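Local coordinates for periplasmic protein TorT (PDB 3O1I) that probably serves as a periplasmic solute-binding protein that works with the sensor kinase TorS in the detection of trimethylamine N-oxide, at residues 6-11 / 34-39; 200-205 / 227-232. One frame throughout, in Å; residues are numbered along the deposited sequence.

Contact 1: 6-11 / 34-39; sequences EKICAI and QGVNLR
Val36 leads into the edge strand 37-42 and meets Ile8 of the neighbouring strand 7-12: its CB lies 3.8 Å from Ile8 CD1, and its two methyl branches straddle that same atom at similar range. Ile8 CG1 stands anti to the carbonyl carbon, and CD1 continues extended from it (chi2 177°), which brings CD1 to Val36.

At Asn37 the side chain turns to the other face and lies beside that of Lys7, both pointing the same way, with Asn37 ND2 3.4 Å from Lys7 CD. This is a contact with the aliphatic shaft; the ammonium group goes on to Trp62, where NZ bonds to the carbonyl oxygen. The Asn37 backbone oxygen accepts from Ile8 N at 2.9 Å (164° at the hydrogen), the donor tilted 24° from the carbonyl plane.

Leu38 returns to the Ile8 face. The two side chains cross at about a right angle, and Leu38 CD2 touches both Ile8 CG2 (3.6 Å) and Ala10 CB (3.7 Å), beneath helix 18-32, whose Ala31 and Met27 cover this side.

Arg39 carries the ladder on: its O receives Ala10 N at 3.0 Å, and the pairing continues to Leu41. Opposite it is Cys9, disulfide-linked to Cys59 of helix 49-62, so helices cover the sheet on both faces. Parallel strands 7-12 and 37-42, connected by helix 18-32, form the beta-alpha-beta crossover that opens the first Rossmann-like domain of a type 1 periplasmic binding protein.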
loop_
_atom_site.group_PDB
_atom_site.type_symbol
_atom_site.label_atom_id
_atom_site.label_comp_id
_atom_site.label_asym_id
_atom_site.label_seq_id
_atom_site.Cartn_x
_atom_site.Cartn_y
_atom_site.Cartn_z
ATOM N N GLU D 6 32.717 -19.748 17.393
ATOM C CA GLU D 6 33.309 -19.854 16.064
ATOM C C GLU D 6 32.475 -19.088 15.037
ATOM O O GLU D 6 31.251 -19.203 15.010
ATOM C CB GLU D 6 33.436 -21.325 15.644
ATOM C CG GLU D 6 34.599 -22.062 16.298
ATOM C CD GLU D 6 34.910 -23.390 15.625
ATOM O OE1 GLU D 6 35.022 -23.425 14.379
ATOM O OE2 GLU D 6 35.058 -24.400 16.343
ATOM N N LYS D 7 33.139 -18.315 14.184
ATOM C CA LYS D 7 32.442 -17.517 13.182
ATOM C C LYS D 7 31.850 -18.297 12.011
ATOM O O LYS D 7 32.548 -18.648 11.060
ATOM C CB LYS D 7 33.367 -16.425 12.642
ATOM C CG LYS D 7 33.781 -15.379 13.677
ATOM C CD LYS D 7 32.744 -14.274 13.844
ATOM C CE LYS D 7 33.290 -13.134 14.702
ATOM N NZ LYS D 7 32.399 -11.940 14.721
ATOM N N ILE D 8 30.549 -18.557 12.100
ATOM C CA ILE D 8 29.808 -19.253 11.052
ATOM C C ILE D 8 28.630 -18.355 10.686
ATOM O O ILE D 8 27.765 -18.066 11.517
ATOM C CB ILE D 8 29.286 -20.615 11.530
ATOM C CG1 ILE D 8 30.466 -21.556 11.806
ATOM C CG2 ILE D 8 28.351 -21.205 10.477
ATOM C CD1 ILE D 8 30.061 -22.911 12.354
ATOM N N CYS D 9 28.613 -17.929 9.428
ATOM C CA CYS D 9 27.602 -17.013 8.907
ATOM C C CYS D 9 26.712 -17.678 7.846
ATOM O O CYS D 9 27.157 -17.926 6.718
ATOM C CB CYS D 9 28.343 -15.817 8.308
ATOM S SG CYS D 9 27.532 -14.185 8.259
ATOM N N ALA D 10 25.456 -17.955 8.206
ATOM C CA ALA D 10 24.503 -18.591 7.283
ATOM C C ALA D 10 23.714 -17.567 6.460
ATOM O O ALA D 10 23.021 -16.701 7.001
ATOM C CB ALA D 10 23.544 -19.497 8.059
ATOM N N ILE D 11 23.821 -17.691 5.141
ATOM C CA ILE D 11 23.159 -16.782 4.215
ATOM C C ILE D 11 22.051 -17.435 3.392
ATOM O O ILE D 11 22.311 -18.048 2.350
ATOM C CB ILE D 11 24.208 -16.141 3.249
ATOM C CG1 ILE D 11 25.268 -15.410 4.072
ATOM C CG2 ILE D 11 23.539 -15.170 2.281
ATOM C CD1 ILE D 11 24.688 -14.536 5.170
ATOM N N GLN D 34 26.726 -27.593 19.043
ATOM C CA GLN D 34 28.136 -27.606 18.668
ATOM C C GLN D 34 28.772 -26.333 19.222
ATOM O O GLN D 34 29.916 -26.003 18.910
ATOM C CB GLN D 34 28.310 -27.665 17.148
ATOM C CG GLN D 34 28.065 -29.039 16.548
ATOM C CD GLN D 34 28.698 -29.196 15.177
ATOM O OE1 GLN D 34 29.899 -28.981 15.011
ATOM N NE2 GLN D 34 27.895 -29.577 14.191
ATOM N N GLY D 35 27.996 -25.630 20.049
ATOM C CA GLY D 35 28.437 -24.401 20.689
ATOM C C GLY D 35 29.087 -23.339 19.820
ATOM O O GLY D 35 29.789 -22.470 20.342
ATOM N N VAL D 36 28.853 -23.386 18.510
ATOM C CA VAL D 36 29.446 -22.409 17.600
ATOM C C VAL D 36 28.771 -21.042 17.667
ATOM O O VAL D 36 27.801 -20.837 18.402
ATOM C CB VAL D 36 29.411 -22.892 16.124
ATOM C CG1 VAL D 36 30.028 -24.278 16.010
ATOM C CG2 VAL D 36 27.987 -22.882 15.604
ATOM N N ASN D 37 29.313 -20.111 16.889
ATOM C CA ASN D 37 28.818 -18.745 16.807
ATOM C C ASN D 37 28.230 -18.537 15.413
ATOM O O ASN D 37 28.930 -18.183 14.461
ATOM C CB ASN D 37 29.972 -17.772 17.067
ATOM C CG ASN D 37 29.617 -16.346 16.746
ATOM O OD1 ASN D 37 28.636 -15.808 17.255
ATOM N ND2 ASN D 37 30.422 -15.718 15.898
ATOM N N LEU D 38 26.928 -18.768 15.307
ATOM C CA LEU D 38 26.224 -18.644 14.042
ATOM C C LEU D 38 25.237 -17.480 13.992
ATOM O O LEU D 38 24.390 -17.308 14.878
ATOM C CB LEU D 38 25.507 -19.968 13.738
ATOM C CG LEU D 38 24.623 -20.166 12.498
ATOM C CD1 LEU D 38 23.244 -19.586 12.746
ATOM C CD2 LEU D 38 25.285 -19.540 11.280
ATOM N N ARG D 39 25.376 -16.675 12.944
ATOM C CA ARG D 39 24.504 -15.535 12.724
ATOM C C ARG D 39 23.843 -15.784 11.386
ATOM O O ARG D 39 24.468 -16.295 10.455
ATOM C CB ARG D 39 25.306 -14.233 12.687
ATOM C CG ARG D 39 24.459 -12.957 12.778
ATOM C CD ARG D 39 25.321 -11.790 13.257
ATOM N NE ARG D 39 24.584 -10.544 13.456
ATOM C CZ ARG D 39 25.100 -9.464 14.038
ATOM N NH1 ARG D 39 26.351 -9.477 14.482
ATOM N NH2 ARG D 39 24.370 -8.365 14.179
#

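Contact 2: 200-205 / 227-232; sequences GSAVAI and YLSHGV
Tyr227 lays its ring against Ala202, where helix 202-214 begins, with Ala202 CA over one face. The site belongs to the second Rossmann-like domain of the periplasmic binding protein fold: strands 197-200 and 222-225 are parallel neighbours in its sheet, and the turns after them lead into helices 202-214 and 230-236, whose first turns meet here.

From Tyr227 CB, chi1 of 68° sets CG between the backbone N and the carbonyl carbon, and from there the ring extends to Ala202. Along one side of the ring, CD1 and then CE1 lie by the Ala202 methyl, CD1 at 3.8 Å from CB and CE1 nearer. Along the other, CD2 and CE2 approach the Ala202 backbone N, with CE2 also 3.9 Å from Ser201 CA. CZ lies by both the N and CB of Ala202. At the tip, Tyr227 OH is 3.5 Å from Ala202 N, but the angle is poor and no hydrogen bond forms; the Val203 side chain lies beside that of Tyr227, pointing the same way, with CG2 3.9 Å from OH.

Ala202 CB is shared by three neighbours: besides the ring it meets Ser229 OG and Val232 CG2, the latter 3.5 Å from Ala202 CB. One turn further along, Ile205 CG2 reaches Val232 CG2 at 3.8 Å as the two side chains cross obliquely, above Ser225 of the adjoining strand. No hydrogen bond joins the segments; each serine hydroxyl accepts from its own helix as N-cap, Ser201 OG having Asn177 as a weak second partner. Ser229 OG accepts from Val232 N at 3.3 Å, and Ser201 OG accepts from Ala204 N at 2.9 Å in a nearly straight bond of 171°.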
loop_
_atom_site.group_PDB
_atom_site.type_symbol
_atom_site.label_atom_id
_atom_site.label_comp_id
_atom_site.label_asym_id
_atom_site.label_seq_id
_atom_site.Cartn_x
_atom_site.Cartn_y
_atom_site.Cartn_z
ATOM N N GLY D 200 1.901 -31.277 -7.428
ATOM C CA GLY D 200 2.564 -29.996 -7.539
ATOM C C GLY D 200 3.350 -29.584 -6.312
ATOM O O GLY D 200 3.598 -30.397 -5.422
ATOM N N SER D 201 3.737 -28.313 -6.267
ATOM C CA SER D 201 4.507 -27.775 -5.154
ATOM C C SER D 201 3.726 -27.805 -3.861
ATOM O O SER D 201 2.510 -27.968 -3.856
ATOM C CB SER D 201 4.892 -26.339 -5.444
ATOM O OG SER D 201 3.729 -25.573 -5.716
ATOM N N ALA D 202 4.417 -27.638 -2.749
ATOM C CA ALA D 202 3.704 -27.649 -1.492
ATOM C C ALA D 202 2.738 -26.483 -1.540
ATOM O O ALA D 202 1.679 -26.517 -0.916
ATOM C CB ALA D 202 4.664 -27.498 -0.326
ATOM N N VAL D 203 3.118 -25.452 -2.290
ATOM C CA VAL D 203 2.299 -24.255 -2.442
ATOM C C VAL D 203 1.027 -24.667 -3.180
ATOM O O VAL D 203 -0.082 -24.514 -2.666
ATOM C CB VAL D 203 3.077 -23.147 -3.244
ATOM C CG1 VAL D 203 2.163 -21.969 -3.598
ATOM C CG2 VAL D 203 4.252 -22.656 -2.414
ATOM N N ALA D 204 1.192 -25.212 -4.377
ATOM C CA ALA D 204 0.041 -25.642 -5.148
ATOM C C ALA D 204 -0.883 -26.512 -4.286
ATOM O O ALA D 204 -2.037 -26.144 -4.033
ATOM C CB ALA D 204 0.496 -26.407 -6.376
ATOM N N ILE D 205 -0.368 -27.654 -3.825
ATOM C CA ILE D 205 -1.153 -28.569 -3.009
ATOM C C ILE D 205 -1.852 -27.866 -1.854
ATOM O O ILE D 205 -3.045 -28.069 -1.664
ATOM C CB ILE D 205 -0.292 -29.778 -2.484
ATOM C CG1 ILE D 205 -0.356 -30.937 -3.486
ATOM C CG2 ILE D 205 -0.794 -30.268 -1.110
ATOM C CD1 ILE D 205 0.328 -30.674 -4.812
ATOM N N TYR D 227 7.217 -32.117 -2.451
ATOM C CA TYR D 227 8.063 -31.874 -1.274
ATOM C C TYR D 227 7.156 -31.593 -0.082
ATOM O O TYR D 227 5.944 -31.504 -0.247
ATOM C CB TYR D 227 9.081 -30.734 -1.509
ATOM C CG TYR D 227 8.531 -29.326 -1.655
ATOM C CD1 TYR D 227 8.346 -28.512 -0.534
ATOM C CD2 TYR D 227 8.221 -28.798 -2.917
ATOM C CE1 TYR D 227 7.869 -27.208 -0.663
ATOM C CE2 TYR D 227 7.740 -27.495 -3.057
ATOM C CZ TYR D 227 7.560 -26.706 -1.924
ATOM O OH TYR D 227 7.004 -25.440 -2.025
ATOM N N LEU D 228 7.719 -31.462 1.113
ATOM C CA LEU D 228 6.891 -31.254 2.297
ATOM C C LEU D 228 6.943 -29.864 2.897
ATOM O O LEU D 228 7.918 -29.135 2.721
ATOM C CB LEU D 228 7.275 -32.267 3.386
ATOM C CG LEU D 228 6.471 -32.154 4.685
ATOM C CD1 LEU D 228 5.102 -32.784 4.497
ATOM C CD2 LEU D 228 7.203 -32.828 5.804
ATOM N N SER D 229 5.887 -29.519 3.627
ATOM C CA SER D 229 5.766 -28.227 4.295
ATOM C C SER D 229 4.769 -28.392 5.429
ATOM O O SER D 229 3.991 -29.330 5.431
ATOM C CB SER D 229 5.278 -27.155 3.311
ATOM O OG SER D 229 3.985 -27.431 2.794
ATOM N N HIS D 230 4.786 -27.492 6.398
ATOM C CA HIS D 230 3.867 -27.610 7.522
ATOM C C HIS D 230 2.414 -27.706 7.086
ATOM O O HIS D 230 1.558 -28.154 7.846
ATOM C CB HIS D 230 4.020 -26.424 8.474
ATOM C CG HIS D 230 5.387 -26.296 9.069
ATOM N ND1 HIS D 230 5.601 -26.220 10.431
ATOM C CD2 HIS D 230 6.608 -26.210 8.492
ATOM C CE1 HIS D 230 6.896 -26.092 10.665
ATOM N NE2 HIS D 230 7.529 -26.081 9.506
ATOM N N GLY D 231 2.129 -27.281 5.863
ATOM C CA GLY D 231 0.760 -27.329 5.387
ATOM C C GLY D 231 0.464 -28.662 4.754
ATOM O O GLY D 231 -0.565 -29.279 5.038
ATOM N N VAL D 232 1.370 -29.099 3.883
ATOM C CA VAL D 232 1.231 -30.388 3.208
ATOM C C VAL D 232 1.259 -31.509 4.252
ATOM O O VAL D 232 0.665 -32.562 4.053
ATOM C CB VAL D 232 2.350 -30.602 2.167
ATOM C CG1 VAL D 232 2.279 -32.005 1.590
ATOM C CG2 VAL D 232 2.203 -29.575 1.051
#

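How the contacts relate
From the N terminus, the chain forms strand 7-12, passes through helix 18-32 and returns as strand 37-42, where contact 1 closes a short loop in the first domain. Contact 2 opens far later: the rest of helix 202-214 and strand 222-225 lie between its segments, and it brings together two helix starts of the second domain. The loops follow in series, neither crossing nor nesting, and lie on opposite sides of the chain's centre, with nearest atoms about 17 Å apart. Helix 18-32, spanned by contact 1, nevertheless reaches the other domain: Ser18 OG bonds to His230 N beside contact 2, bridging the two domains.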